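Local coordinates for protein nine-heme cytochrome C (Desulfovibrio desulfuricans, PDB 1OFW) that carries electrons through nine covalently bound c-type hemes and may form part of a transmembrane redox complex that delivers them to the cytoplasm for sulfate reduction, at residues 85-88 / 92-95. Numbering follows the deposited sequence.
Sequences IAKR and NTPV. With HEC (heme c), chain D.
Residues 85-88 and 92-95, the two arms of a loop between helices 76-81 and 97-107, run antiparallel (173° between their end-to-end directions) and come close at Arg-88 and Thr-93, whose CA atoms are 5.3 Å apart, without forming strands. Arg-88 N makes a weak but nearly straight hydrogen bond, 3.5 Å long, to Thr-93 OG1. With chi1 at -55°, Thr-93 turns this hydroxyl beside its own backbone N, while CG2, anti to that N, packs against Ala-86 O and Ile-85 CG2. The Arg-88 chain bends at chi2 (50°) and passes over Pro-94 at about a right angle, so that Pro-94 CD sits against the middle of one guanidinium face, 3.8 Å from its plane. In this class III cytochrome c region the loop forms one side of a heme c pocket, and the guanidinium bridges both propionates: NE and NH2 bind O1D and O2D of one, whereas NH1 and NH2 share O1A of the other. The positive charge so placed would be expected to stabilise the propionates as anions. A fifth bond, from NH1 to Ala-86 O at 2.9 Å, lies in the guanidinium plane and further restricts rotation of the group. Pro-94 also rests on the porphyrin, its CB 3.3 Å from heme C2A, and the Pro-94 side chain lies about 4 Å from that of His-52, an axial ligand of heme #2. Alongside, Ile-85 CG2 packs 3.5 Å from Pro-94 O, and Ile-85 CD1 approaches the heme methyl CMA.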
loop_
_atom_site.group_PDB
_atom_site.type_symbol
_atom_site.label_atom_id
_atom_site.label_comp_id
_atom_site.label_asym_id
_atom_site.label_seq_id
_atom_site.Cartn_x
_atom_site.Cartn_y
_atom_site.Cartn_z
ATOM N N ILE A 85 13.943 9.063 0.254
ATOM C CA ILE A 85 15.276 8.634 0.634
ATOM C C ILE A 85 16.251 8.920 -0.509
ATOM O O ILE A 85 16.102 8.406 -1.626
ATOM C CB ILE A 85 15.293 7.125 0.953
ATOM C CG1 ILE A 85 14.265 6.757 2.024
ATOM C CG2 ILE A 85 16.691 6.680 1.363
ATOM C CD1 ILE A 85 13.996 5.269 2.148
ATOM N N ALA A 86 17.243 9.761 -0.204
ATOM C CA ALA A 86 18.190 10.115 -1.270
ATOM C C ALA A 86 19.002 8.930 -1.721
ATOM O O ALA A 86 19.486 8.124 -0.949
ATOM C CB ALA A 86 19.120 11.207 -0.770
ATOM N N LYS A 87 19.252 8.816 -3.015
ATOM C CA LYS A 87 20.272 7.884 -3.457
ATOM C C LYS A 87 21.660 8.276 -2.955
ATOM O O LYS A 87 22.044 9.442 -3.099
ATOM C CB LYS A 87 20.257 7.853 -4.993
ATOM C CG LYS A 87 21.205 6.821 -5.567
ATOM C CD LYS A 87 20.524 5.609 -6.167
ATOM C CE LYS A 87 20.950 5.379 -7.612
ATOM N NZ LYS A 87 22.410 5.500 -7.839
ATOM N N ARG A 88 22.397 7.353 -2.373
ATOM C CA ARG A 88 23.709 7.336 -1.811
ATOM C C ARG A 88 24.710 7.154 -2.970
ATOM O O ARG A 88 24.544 6.206 -3.737
ATOM C CB ARG A 88 23.896 6.228 -0.767
ATOM C CG ARG A 88 23.571 6.659 0.657
ATOM C CD ARG A 88 22.212 7.341 0.781
ATOM N NE ARG A 88 21.933 7.633 2.180
ATOM C CZ ARG A 88 20.790 8.087 2.681
ATOM N NH1 ARG A 88 19.749 8.323 1.927
ATOM N NH2 ARG A 88 20.710 8.296 3.985
ATOM N N ASN A 92 25.316 1.386 0.299
ATOM C CA ASN A 92 23.891 1.105 0.177
ATOM C C ASN A 92 23.051 2.362 0.363
ATOM O O ASN A 92 23.360 3.259 1.140
ATOM C CB ASN A 92 23.441 0.038 1.179
ATOM C CG ASN A 92 24.299 -1.205 1.009
ATOM O OD1 ASN A 92 24.769 -1.449 -0.104
ATOM N ND2 ASN A 92 24.525 -1.985 2.054
ATOM N N THR A 93 21.976 2.364 -0.413
ATOM C CA THR A 93 20.852 3.242 -0.180
ATOM C C THR A 93 19.835 2.524 0.722
ATOM O O THR A 93 19.304 1.514 0.298
ATOM C CB THR A 93 20.103 3.601 -1.476
ATOM O OG1 THR A 93 21.051 4.144 -2.396
ATOM C CG2 THR A 93 19.037 4.674 -1.270
ATOM N N PRO A 94 19.602 3.051 1.898
ATOM C CA PRO A 94 18.608 2.398 2.775
ATOM C C PRO A 94 17.222 2.385 2.140
ATOM O O PRO A 94 16.848 3.147 1.261
ATOM C CB PRO A 94 18.609 3.255 4.035
ATOM C CG PRO A 94 19.940 3.939 4.019
ATOM C CD PRO A 94 20.180 4.212 2.576
ATOM N N VAL A 95 16.468 1.410 2.666
ATOM C CA VAL A 95 15.031 1.333 2.413
ATOM C C VAL A 95 14.326 1.444 3.757
ATOM O O VAL A 95 14.782 1.086 4.831
ATOM C CB VAL A 95 14.625 0.016 1.734
ATOM C CG1 VAL A 95 15.354 -0.122 0.385
ATOM C CG2 VAL A 95 14.951 -1.184 2.607
HETATM FE FE HEC D . 19.475 2.667 9.067
HETATM C CHA HEC D . 19.900 5.638 7.449
HETATM C CHB HEC D . 16.375 2.316 7.685
HETATM C CHC HEC D . 19.223 -0.436 10.469
HETATM C CHD HEC D . 22.339 3.226 10.808
HETATM N NA HEC D . 18.373 3.757 7.832
HETATM C C1A HEC D . 18.716 4.972 7.229
HETATM C C2A HEC D . 17.647 5.395 6.349
HETATM C C3A HEC D . 16.639 4.488 6.475
HETATM C C4A HEC D . 17.098 3.449 7.364
HETATM C CMA HEC D . 15.293 4.491 5.747
HETATM C CAA HEC D . 17.664 6.596 5.396
HETATM C CBA HEC D . 17.029 7.838 6.056
HETATM C CGA HEC D . 17.085 9.049 5.119
HETATM O O1A HEC D . 17.859 9.036 4.125
HETATM O O2A HEC D . 16.304 9.984 5.402
HETATM N NB HEC D . 18.137 1.212 9.049
HETATM C C1B HEC D . 16.892 1.278 8.438
HETATM C C2B HEC D . 16.186 0.013 8.655
HETATM C C3B HEC D . 16.957 -0.757 9.431
HETATM C C4B HEC D . 18.182 0.001 9.689
HETATM C CMB HEC D . 14.807 -0.287 8.038
HETATM C CAB HEC D . 16.727 -2.169 9.968
HETATM C CBB HEC D . 16.359 -3.121 8.813
HETATM N NC HEC D . 20.614 1.582 10.307
HETATM C C1C HEC D . 20.313 0.342 10.835
HETATM C C2C HEC D . 21.295 -0.057 11.834
HETATM C C3C HEC D . 22.158 0.980 11.947
HETATM C C4C HEC D . 21.742 1.994 11.004
HETATM C CMC HEC D . 21.231 -1.397 12.591
HETATM C CAC HEC D . 23.322 1.174 12.949
HETATM C CBC HEC D . 24.375 0.056 12.888
HETATM N ND HEC D . 20.917 4.054 9.012
HETATM C C1D HEC D . 22.032 4.102 9.815
HETATM C C2D HEC D . 22.852 5.231 9.415
HETATM C C3D HEC D . 22.215 5.870 8.429
HETATM C C4D HEC D . 20.933 5.204 8.243
HETATM C CMD HEC D . 24.214 5.512 10.076
HETATM C CAD HEC D . 22.684 7.061 7.549
HETATM C CBD HEC D . 23.408 6.430 6.331
HETATM C CGD HEC D . 23.667 7.370 5.174
HETATM O O1D HEC D . 24.153 6.886 4.116
HETATM O O2D HEC D . 23.363 8.565 5.362
#